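Local coordinates for ABC transporter periplasmic peptide-binding protein (Pseudoalteromonas, PDB 4QFP), which probably captures dipeptides in the periplasm and delivers them to an ABC transporter for uptake, at residues A[31-36]-A[264-269]; A[288-293]-A[339-344]; A[295-300]-A[312-317]; A[344-349]-A[490-495]. All coordinates share one frame; numbering follows the deposited sequence.

Contact 1 of 4, residues A[31-36]-A[264-269]; sequences LVYCAE and VTAHPS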
# COMPACT_ATOMS: atom_id res chain seq x y z
N LEU A 31 -20.50 -0.35 -14.15
CA LEU A 31 -19.23 -1.00 -14.44
C LEU A 31 -19.03 -2.13 -13.45
O LEU A 31 -19.29 -1.96 -12.25
CB LEU A 31 -18.10 0.03 -14.35
CG LEU A 31 -16.69 -0.49 -14.59
CD1 LEU A 31 -15.86 0.48 -15.42
CD2 LEU A 31 -15.99 -0.80 -13.26
N VAL A 32 -18.61 -3.30 -13.94
CA VAL A 32 -18.24 -4.39 -13.04
C VAL A 32 -16.72 -4.56 -13.04
O VAL A 32 -16.08 -4.65 -14.09
CB VAL A 32 -18.94 -5.73 -13.38
CG1 VAL A 32 -18.55 -6.79 -12.37
CG2 VAL A 32 -20.46 -5.57 -13.43
N TYR A 33 -16.16 -4.60 -11.84
CA TYR A 33 -14.72 -4.60 -11.65
C TYR A 33 -14.35 -5.86 -10.88
O TYR A 33 -14.75 -6.01 -9.74
CB TYR A 33 -14.37 -3.34 -10.86
CG TYR A 33 -12.91 -3.14 -10.52
CD1 TYR A 33 -12.30 -3.91 -9.54
CD2 TYR A 33 -12.17 -2.15 -11.14
CE1 TYR A 33 -10.97 -3.71 -9.21
CE2 TYR A 33 -10.84 -1.95 -10.82
CZ TYR A 33 -10.25 -2.73 -9.86
OH TYR A 33 -8.92 -2.53 -9.54
N CYS A 34 -13.61 -6.78 -11.52
CA CYS A 34 -13.16 -8.01 -10.86
C CYS A 34 -12.03 -7.71 -9.89
O CYS A 34 -10.92 -7.36 -10.30
CB CYS A 34 -12.67 -9.03 -11.89
SG CYS A 34 -13.91 -10.23 -12.40
N ALA A 35 -12.32 -7.84 -8.60
CA ALA A 35 -11.37 -7.49 -7.56
C ALA A 35 -10.80 -8.77 -6.95
O ALA A 35 -11.48 -9.78 -6.94
CB ALA A 35 -12.05 -6.66 -6.49
N GLU A 36 -9.58 -8.71 -6.44
CA GLU A 36 -8.90 -9.92 -5.98
C GLU A 36 -9.16 -10.34 -4.53
O GLU A 36 -8.78 -11.43 -4.12
CB GLU A 36 -7.38 -9.83 -6.22
CG GLU A 36 -6.62 -8.95 -5.23
CD GLU A 36 -6.56 -7.50 -5.66
OE1 GLU A 36 -7.26 -7.14 -6.63
OE2 GLU A 36 -5.79 -6.72 -5.06
N VAL A 264 -13.63 -4.60 -15.99
CA VAL A 264 -12.24 -4.32 -15.65
C VAL A 264 -11.77 -5.47 -14.78
O VAL A 264 -12.50 -5.91 -13.90
CB VAL A 264 -12.10 -3.01 -14.84
CG1 VAL A 264 -10.65 -2.75 -14.48
CG2 VAL A 264 -12.67 -1.84 -15.62
N THR A 265 -10.56 -5.96 -15.04
CA THR A 265 -9.97 -6.97 -14.16
C THR A 265 -8.70 -6.44 -13.50
O THR A 265 -7.82 -5.85 -14.15
CB THR A 265 -9.71 -8.31 -14.88
OG1 THR A 265 -9.24 -9.27 -13.93
CG2 THR A 265 -8.68 -8.16 -15.95
N ALA A 266 -8.63 -6.64 -12.19
CA ALA A 266 -7.48 -6.21 -11.40
C ALA A 266 -6.38 -7.25 -11.40
O ALA A 266 -6.64 -8.45 -11.39
CB ALA A 266 -7.92 -5.91 -9.98
N HIS A 267 -5.13 -6.78 -11.42
CA HIS A 267 -3.97 -7.64 -11.27
C HIS A 267 -4.02 -8.87 -12.18
O HIS A 267 -3.87 -10.00 -11.70
CB HIS A 267 -3.79 -8.04 -9.80
CG HIS A 267 -3.53 -6.89 -8.89
ND1 HIS A 267 -2.34 -6.20 -8.89
CD2 HIS A 267 -4.31 -6.29 -7.95
CE1 HIS A 267 -2.39 -5.23 -7.99
NE2 HIS A 267 -3.58 -5.26 -7.41
N PRO A 268 -4.21 -8.66 -13.49
CA PRO A 268 -4.20 -9.76 -14.47
C PRO A 268 -2.90 -10.54 -14.41
O PRO A 268 -1.82 -9.95 -14.34
CB PRO A 268 -4.29 -9.04 -15.82
CG PRO A 268 -3.85 -7.64 -15.55
CD PRO A 268 -4.32 -7.35 -14.16
N SER A 269 -3.00 -11.87 -14.42
CA SER A 269 -1.83 -12.71 -14.43
C SER A 269 -0.88 -12.25 -15.52
O SER A 269 -1.31 -11.87 -16.61
CB SER A 269 -2.21 -14.17 -14.67
OG SER A 269 -1.06 -14.94 -14.96
O HOH W 1 -4.48 -3.98 -5.15
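V264 lies at the apolar centre of this pairing, its two methyl groups divided between two side chains of the neighbouring strand. CG1 meets the ring of Y33, 3.7 Å from CD2, while CG2 reaches CD1 of L31 at 3.9 Å. The two segments are parallel neighbours in the large mixed sheet of a periplasmic solute-binding protein, their axes 4.6 Å apart and inclined by 18°. With CG1 anti to the backbone N (chi1 179°), that methyl faces Y33, and CG2, anti to the carbonyl carbon, faces L31. Further along, the Y33 ring also passes A266, whose CB comes 3.6 Å from OH. Three backbone bonds zip the strands together: V264 N to V32 O, C34 N to V264 O, the shortest at 2.8 Å, and A266 N to C34 O. On the opposite face of the sheet from Y33 and V264 lie C34 and T265, and C34 SG is tied to C262 by a disulfide. At the polar edge the E36 carboxylate stands almost perpendicular to the H267 ring, the planes 88° apart. Its OE2 has stronger partners elsewhere, a salt bridge to R383 and a hydrogen bond to S51, which together would fix its place. One water also spans the gap, giving a hydrogen to E36 OE2 and lying in the imidazole plane 2.7 Å from H267 NE2.

Contact 2 of 4, residues A[288-293]-A[339-344]; sequences TNLNIG and PPTSWA
L290 and P339 bring the two backbones closest, yet their CA atoms remain 6.3 Å apart and no hydrogen bond joins the segments. N289 and L290 precede the strand, which the chain enters at N291; facing them, P339 to S342 form a type I beta turn closed by S342 N on P339 O at 3.0 Å. Joining here is therefore left to side chains, chiefly one methyl of L290. With CG anti to its own carbonyl carbon (chi1 -62°) and the chain extended beyond, L290 carries CD2 over to the turn. There CD2 lies 3.8 Å from P339 CG, the leucine and the proline ring crossing at about a right angle, and 3.5 Å from T341 OG1. Such packing sets the loop between strand 332-333 and helix 356-366 against the start of strand 291-297, a member of the protein's large mixed sheet. P339 also touches H505 of strand 500-513, another member of that sheet. T288, toward the solvent, extends the contact, its CG2 approaching T341 OG1 at 4.2 Å. The contact also buries the carbonyl oxygen of N291, which has no polar partner in the model and lies 4.1 Å from P339 CG.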
# COMPACT_ATOMS: atom_id res chain seq x y z
N THR A 288 4.71 2.38 -15.67
CA THR A 288 5.88 2.21 -14.83
C THR A 288 5.47 2.65 -13.43
O THR A 288 4.78 3.65 -13.29
CB THR A 288 7.04 3.10 -15.30
OG1 THR A 288 7.47 2.64 -16.58
CG2 THR A 288 8.21 3.02 -14.33
N ASN A 289 5.91 1.91 -12.41
CA ASN A 289 5.38 2.09 -11.07
C ASN A 289 6.45 1.94 -9.99
O ASN A 289 7.39 1.15 -10.13
CB ASN A 289 4.21 1.11 -10.85
CG ASN A 289 3.58 1.21 -9.47
OD1 ASN A 289 4.10 0.65 -8.49
ND2 ASN A 289 2.43 1.88 -9.39
N LEU A 290 6.31 2.71 -8.92
CA LEU A 290 7.22 2.63 -7.77
C LEU A 290 6.80 1.50 -6.84
O LEU A 290 5.89 1.67 -6.03
CB LEU A 290 7.19 3.94 -6.98
CG LEU A 290 7.65 5.20 -7.72
CD1 LEU A 290 7.42 6.46 -6.88
CD2 LEU A 290 9.11 5.06 -8.13
N ASN A 291 7.45 0.35 -6.96
CA ASN A 291 7.16 -0.78 -6.07
C ASN A 291 8.40 -1.62 -5.90
O ASN A 291 9.37 -1.44 -6.63
CB ASN A 291 6.03 -1.64 -6.65
CG ASN A 291 6.39 -2.26 -7.98
OD1 ASN A 291 6.12 -1.68 -9.04
ND2 ASN A 291 7.01 -3.42 -7.95
N ILE A 292 8.38 -2.55 -4.94
CA ILE A 292 9.47 -3.51 -4.77
C ILE A 292 8.86 -4.83 -4.31
O ILE A 292 7.92 -4.83 -3.51
CB ILE A 292 10.53 -3.02 -3.75
CG1 ILE A 292 11.57 -4.10 -3.45
CG2 ILE A 292 9.87 -2.56 -2.46
CD1 ILE A 292 12.45 -4.46 -4.62
N GLY A 293 9.39 -5.93 -4.82
CA GLY A 293 9.01 -7.26 -4.37
C GLY A 293 10.24 -7.85 -3.73
O GLY A 293 11.34 -7.67 -4.24
N PRO A 339 13.44 1.38 -6.67
CA PRO A 339 13.41 1.29 -8.13
C PRO A 339 14.13 2.48 -8.78
O PRO A 339 14.28 3.53 -8.16
CB PRO A 339 11.91 1.32 -8.45
CG PRO A 339 11.30 2.09 -7.32
CD PRO A 339 12.15 1.81 -6.10
N PRO A 340 14.59 2.29 -10.01
CA PRO A 340 15.44 3.29 -10.66
C PRO A 340 14.75 4.63 -10.94
O PRO A 340 15.44 5.62 -11.15
CB PRO A 340 15.88 2.60 -11.96
CG PRO A 340 14.94 1.49 -12.16
CD PRO A 340 14.50 1.05 -10.80
N THR A 341 13.42 4.66 -10.91
CA THR A 341 12.72 5.92 -11.15
C THR A 341 12.44 6.71 -9.87
O THR A 341 11.81 7.77 -9.89
CB THR A 341 11.43 5.73 -11.98
OG1 THR A 341 10.56 4.79 -11.34
CG2 THR A 341 11.78 5.22 -13.36
N SER A 342 12.93 6.18 -8.75
CA SER A 342 12.92 6.91 -7.49
C SER A 342 14.11 7.85 -7.46
O SER A 342 15.23 7.45 -7.77
CB SER A 342 13.01 5.94 -6.32
OG SER A 342 13.19 6.65 -5.11
N TRP A 343 13.87 9.10 -7.07
CA TRP A 343 14.95 10.07 -7.02
C TRP A 343 16.04 9.74 -6.01
O TRP A 343 17.13 10.29 -6.07
CB TRP A 343 14.45 11.52 -6.85
CG TRP A 343 13.68 11.89 -5.58
CD1 TRP A 343 12.34 12.12 -5.48
CD2 TRP A 343 14.22 12.12 -4.26
NE1 TRP A 343 12.01 12.47 -4.19
CE2 TRP A 343 13.14 12.48 -3.43
CE3 TRP A 343 15.50 12.07 -3.71
CZ2 TRP A 343 13.31 12.77 -2.07
CZ3 TRP A 343 15.66 12.35 -2.36
CH2 TRP A 343 14.57 12.70 -1.56
N ALA A 344 15.76 8.82 -5.09
CA ALA A 344 16.76 8.45 -4.08
C ALA A 344 17.47 7.14 -4.43
O ALA A 344 18.34 6.68 -3.70
CB ALA A 344 16.12 8.36 -2.70

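Contact 3 of 4, residues A[295-300]-A[312-317]; sequences WAFNTE and ALVHAI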
# COMPACT_ATOMS: atom_id res chain seq x y z
N TRP A 295 12.12 -10.78 -0.59
CA TRP A 295 12.10 -11.96 0.26
C TRP A 295 12.62 -11.53 1.63
O TRP A 295 13.80 -11.21 1.80
CB TRP A 295 12.99 -13.02 -0.34
CG TRP A 295 12.94 -14.35 0.32
CD1 TRP A 295 11.88 -14.89 1.01
CD2 TRP A 295 13.98 -15.32 0.34
NE1 TRP A 295 12.22 -16.15 1.46
CE2 TRP A 295 13.50 -16.43 1.07
CE3 TRP A 295 15.27 -15.36 -0.17
CZ2 TRP A 295 14.28 -17.57 1.27
CZ3 TRP A 295 16.04 -16.49 0.04
CH2 TRP A 295 15.54 -17.58 0.76
N ALA A 296 11.71 -11.48 2.61
CA ALA A 296 12.06 -11.06 3.96
C ALA A 296 12.19 -12.25 4.91
O ALA A 296 11.39 -13.19 4.88
CB ALA A 296 11.03 -10.08 4.50
N PHE A 297 13.22 -12.19 5.75
CA PHE A 297 13.47 -13.19 6.77
C PHE A 297 12.97 -12.70 8.11
O PHE A 297 13.09 -11.53 8.43
CB PHE A 297 14.98 -13.43 6.90
CG PHE A 297 15.65 -13.79 5.61
CD1 PHE A 297 15.66 -15.10 5.16
CD2 PHE A 297 16.30 -12.82 4.86
CE1 PHE A 297 16.29 -15.44 3.98
CE2 PHE A 297 16.92 -13.15 3.68
CZ PHE A 297 16.92 -14.46 3.24
N ASN A 298 12.40 -13.61 8.91
CA ASN A 298 12.05 -13.31 10.28
C ASN A 298 13.35 -13.30 11.07
O ASN A 298 13.84 -14.36 11.47
CB ASN A 298 11.12 -14.40 10.83
CG ASN A 298 10.45 -13.99 12.13
OD1 ASN A 298 9.41 -14.55 12.50
ND2 ASN A 298 11.02 -13.01 12.82
N THR A 299 13.93 -12.12 11.26
CA THR A 299 15.27 -12.02 11.83
C THR A 299 15.26 -12.24 13.33
O THR A 299 16.29 -12.09 13.99
CB THR A 299 15.92 -10.66 11.53
OG1 THR A 299 15.15 -9.61 12.13
CG2 THR A 299 16.02 -10.43 10.02
N GLU A 300 14.11 -12.60 13.88
CA GLU A 300 14.01 -12.91 15.29
C GLU A 300 13.86 -14.41 15.50
O GLU A 300 13.63 -14.87 16.62
CB GLU A 300 12.84 -12.16 15.92
CG GLU A 300 13.15 -10.69 16.20
CD GLU A 300 14.23 -10.53 17.26
OE1 GLU A 300 14.15 -11.22 18.30
OE2 GLU A 300 15.17 -9.73 17.06
N ALA A 312 23.98 -16.51 3.06
CA ALA A 312 24.10 -17.79 2.37
C ALA A 312 22.90 -18.07 1.49
O ALA A 312 23.05 -18.49 0.35
CB ALA A 312 24.31 -18.92 3.36
N LEU A 313 21.70 -17.85 2.03
CA LEU A 313 20.46 -18.27 1.36
C LEU A 313 20.11 -17.45 0.12
O LEU A 313 19.54 -17.97 -0.84
CB LEU A 313 19.28 -18.23 2.34
CG LEU A 313 19.27 -19.23 3.50
CD1 LEU A 313 18.15 -18.90 4.49
CD2 LEU A 313 19.14 -20.65 3.01
N VAL A 314 20.43 -16.16 0.13
CA VAL A 314 20.18 -15.32 -1.03
C VAL A 314 21.04 -15.71 -2.25
O VAL A 314 20.62 -15.53 -3.40
CB VAL A 314 20.34 -13.81 -0.71
CG1 VAL A 314 19.46 -13.43 0.48
CG2 VAL A 314 21.79 -13.48 -0.43
N HIS A 315 22.23 -16.26 -2.00
CA HIS A 315 23.16 -16.65 -3.07
C HIS A 315 22.69 -17.88 -3.83
O HIS A 315 23.19 -18.16 -4.92
CB HIS A 315 24.56 -16.93 -2.50
CG HIS A 315 25.36 -15.70 -2.23
ND1 HIS A 315 25.71 -14.80 -3.22
CD2 HIS A 315 25.90 -15.22 -1.09
CE1 HIS A 315 26.42 -13.82 -2.70
NE2 HIS A 315 26.54 -14.04 -1.40
N ALA A 316 21.75 -18.62 -3.25
CA ALA A 316 21.29 -19.88 -3.84
C ALA A 316 20.07 -19.72 -4.74
O ALA A 316 19.62 -20.69 -5.35
CB ALA A 316 21.00 -20.89 -2.74
N ILE A 317 19.54 -18.50 -4.82
CA ILE A 317 18.33 -18.23 -5.58
C ILE A 317 18.66 -17.81 -7.01
O ILE A 317 19.38 -16.83 -7.22
CB ILE A 317 17.48 -17.12 -4.94
CG1 ILE A 317 17.19 -17.44 -3.47
CG2 ILE A 317 16.18 -16.89 -5.72
CD1 ILE A 317 16.42 -18.73 -3.28
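A strand followed by a helix that packs back against it, a recurring unit of the alpha/beta lobes of periplasmic binding proteins, is seen here where W295 and F297 of strand 291-297 meet helix 307-314 and the turn that follows it. Both aromatic side chains project from the same side of the strand, two residues apart, and aim at the helix. They also touch each other: F297 CE1 stands over one face of the indole, 3.8 Å above its plane and displaced toward the rim. W295 sends the far end of its six-membered ring across the gap. CZ3 lies 3.8 Å from I317 CG1, and CH2 meets L313 CB at 4.1 Å, the indole crossing the leucine at about a right angle. The carbonyl oxygen of L313 comes up to the edge of the indole, in its plane, 3.9 Å from CZ3. With CG anti to the backbone N (chi1 -172°), the indole points out toward the helix. In F297 CG is instead anti to the carbonyl carbon (chi1 -55°), and its ring is met on two fronts: V314 CG1 lies in the ring plane at the edge, 3.9 Å from CZ, while L313 CD1 approaches CE1 at 4.0 Å. L313 thus serves both rings, through CB and CD1 respectively. I317 is placed by a type I turn from V314 to I317, whose closing bond is weak. Around this apolar joint, helix 389-401 adds M396 against W295 and I317, and L400 against L313, while M374 of strand 372-377 touches both W295 and L313.

Contact 4 of 4, residues A[344-349]-A[490-495]; sequences AFEPQK and AQSMII
Q491 uses both ends of its amide to hold a neighbouring loop: NE2 donates to A344 O at 2.7 Å, and OE1 accepts from E346 N at 2.9 Å. The glutamine belongs to helix 480-497, and the loop it grips leads from strand 332-333 to helix 356-366, so an irregular stretch of the binding protein is fastened to a helix by a side chain imitating a backbone partner. Beyond CG its chain is extended (chi2 168°), which brings the amide out to the loop. Each end has a second partner, OE1 bonding to the hydroxyl of S336 and NE2 to Y487 O in the helix itself; four bonds would thus fix the amide's rotation. Neither loop bond is exactly in plane: NE2 is tilted 33° from the carbonyl plane of A344, and E346 N is tilted 20° from that of the Q491 amide. Farther along the loop, Q348 packs its aliphatic part on the helix, CG reaching I495 CG1, a turn beyond Q491, at 3.6 Å, with the side chain bent at chi2, which brings its end beside S492. The Q348 and Q491 side chains cross at about a right angle. S492 OG is hydrogen-bonded to D488 O within the helix. It also shares a water with the loop: this water lies 2.7 Å from S492 OG and gives a hydrogen to E346 OE2, again at 2.7 Å.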
# COMPACT_ATOMS: atom_id res chain seq x y z
N ALA A 344 15.76 8.82 -5.09
CA ALA A 344 16.76 8.45 -4.08
C ALA A 344 17.47 7.14 -4.43
O ALA A 344 18.34 6.68 -3.70
CB ALA A 344 16.12 8.36 -2.70
N PHE A 345 17.11 6.56 -5.57
CA PHE A 345 17.65 5.28 -6.00
C PHE A 345 19.17 5.27 -6.07
O PHE A 345 19.78 6.18 -6.62
CB PHE A 345 17.06 4.91 -7.37
CG PHE A 345 17.80 3.80 -8.08
CD1 PHE A 345 17.66 2.48 -7.67
CD2 PHE A 345 18.62 4.08 -9.17
CE1 PHE A 345 18.33 1.45 -8.35
CE2 PHE A 345 19.30 3.07 -9.85
CZ PHE A 345 19.15 1.74 -9.43
N GLU A 346 19.78 4.23 -5.50
CA GLU A 346 21.21 3.98 -5.68
C GLU A 346 21.46 2.49 -5.78
O GLU A 346 21.20 1.75 -4.84
CB GLU A 346 22.04 4.56 -4.53
CG GLU A 346 23.51 4.18 -4.62
CD GLU A 346 24.34 4.72 -3.47
OE1 GLU A 346 25.16 5.63 -3.71
OE2 GLU A 346 24.19 4.22 -2.33
N PRO A 347 21.99 2.04 -6.93
CA PRO A 347 22.27 0.62 -7.13
C PRO A 347 23.39 0.18 -6.21
O PRO A 347 24.38 0.89 -6.10
CB PRO A 347 22.73 0.55 -8.59
CG PRO A 347 23.28 1.90 -8.87
CD PRO A 347 22.46 2.87 -8.06
N GLN A 348 23.24 -0.98 -5.57
CA GLN A 348 24.22 -1.44 -4.58
C GLN A 348 25.28 -2.38 -5.14
O GLN A 348 24.96 -3.36 -5.83
CB GLN A 348 23.51 -2.09 -3.39
CG GLN A 348 22.57 -1.14 -2.66
CD GLN A 348 23.29 0.10 -2.19
OE1 GLN A 348 22.96 1.22 -2.59
NE2 GLN A 348 24.30 -0.10 -1.35
N LYS A 349 26.53 -2.07 -4.82
CA LYS A 349 27.68 -2.85 -5.26
C LYS A 349 27.65 -4.29 -4.74
O LYS A 349 28.11 -5.21 -5.42
CB LYS A 349 28.97 -2.17 -4.79
CG LYS A 349 28.87 -0.67 -4.57
CD LYS A 349 28.42 -0.32 -3.14
CE LYS A 349 27.05 0.35 -3.11
NZ LYS A 349 27.02 1.60 -3.92
N ALA A 490 20.87 4.13 3.89
CA ALA A 490 19.81 3.20 4.24
C ALA A 490 19.82 2.02 3.27
O ALA A 490 19.72 0.85 3.68
CB ALA A 490 18.45 3.90 4.21
N GLN A 491 19.93 2.33 1.98
CA GLN A 491 19.92 1.30 0.94
C GLN A 491 21.08 0.33 1.11
O GLN A 491 20.93 -0.87 0.90
CB GLN A 491 19.95 1.94 -0.45
CG GLN A 491 18.62 2.58 -0.85
CD GLN A 491 18.74 3.46 -2.07
OE1 GLN A 491 18.63 2.98 -3.19
NE2 GLN A 491 18.96 4.75 -1.85
N SER A 492 22.24 0.86 1.50
CA SER A 492 23.42 0.03 1.67
C SER A 492 23.25 -0.88 2.87
O SER A 492 23.67 -2.03 2.84
CB SER A 492 24.67 0.89 1.86
OG SER A 492 24.96 1.64 0.69
N MET A 493 22.64 -0.35 3.92
CA MET A 493 22.49 -1.10 5.17
C MET A 493 21.56 -2.29 4.97
O MET A 493 21.76 -3.35 5.55
CB MET A 493 21.95 -0.19 6.26
CG MET A 493 22.29 -0.66 7.67
SD MET A 493 21.96 0.61 8.91
CE MET A 493 22.95 1.95 8.27
N ILE A 494 20.54 -2.11 4.14
CA ILE A 494 19.60 -3.18 3.87
C ILE A 494 20.27 -4.35 3.16
O ILE A 494 19.97 -5.52 3.43
CB ILE A 494 18.43 -2.66 3.02
CG1 ILE A 494 17.60 -1.66 3.84
CG2 ILE A 494 17.59 -3.84 2.52
CD1 ILE A 494 16.60 -0.85 3.02
N ILE A 495 21.21 -4.03 2.28
CA ILE A 495 21.92 -5.03 1.50
C ILE A 495 23.06 -5.68 2.29
O ILE A 495 23.43 -6.82 2.03
CB ILE A 495 22.49 -4.42 0.20
CG1 ILE A 495 21.34 -3.87 -0.65
CG2 ILE A 495 23.30 -5.44 -0.57
CD1 ILE A 495 20.28 -4.89 -0.99
O HOH W 2 25.98 3.88 -0.37

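Along the chain contact 1 closes first; contact 2 then opens, with contact 3 falling entirely between its two segments, and contact 4 follows. Contacts 2 and 3 lie on one strand, 291-297, with centres 22 Å apart, and contact 1 reaches the same mixed sheet, its centre 24 Å from that of contact 2. Contacts 2 and 4 are the closest pair, 13 Å between centres: they share A344, and F345 packs against P339 and P340. One loop is thereby held on both the sheet and helix 480-497. Bound threonine and valine lie near contacts 1 and 2, the threonine about 6 Å from the side chain of E36, the valine about 7 Å from that of N291, consistent with a peptide site between them.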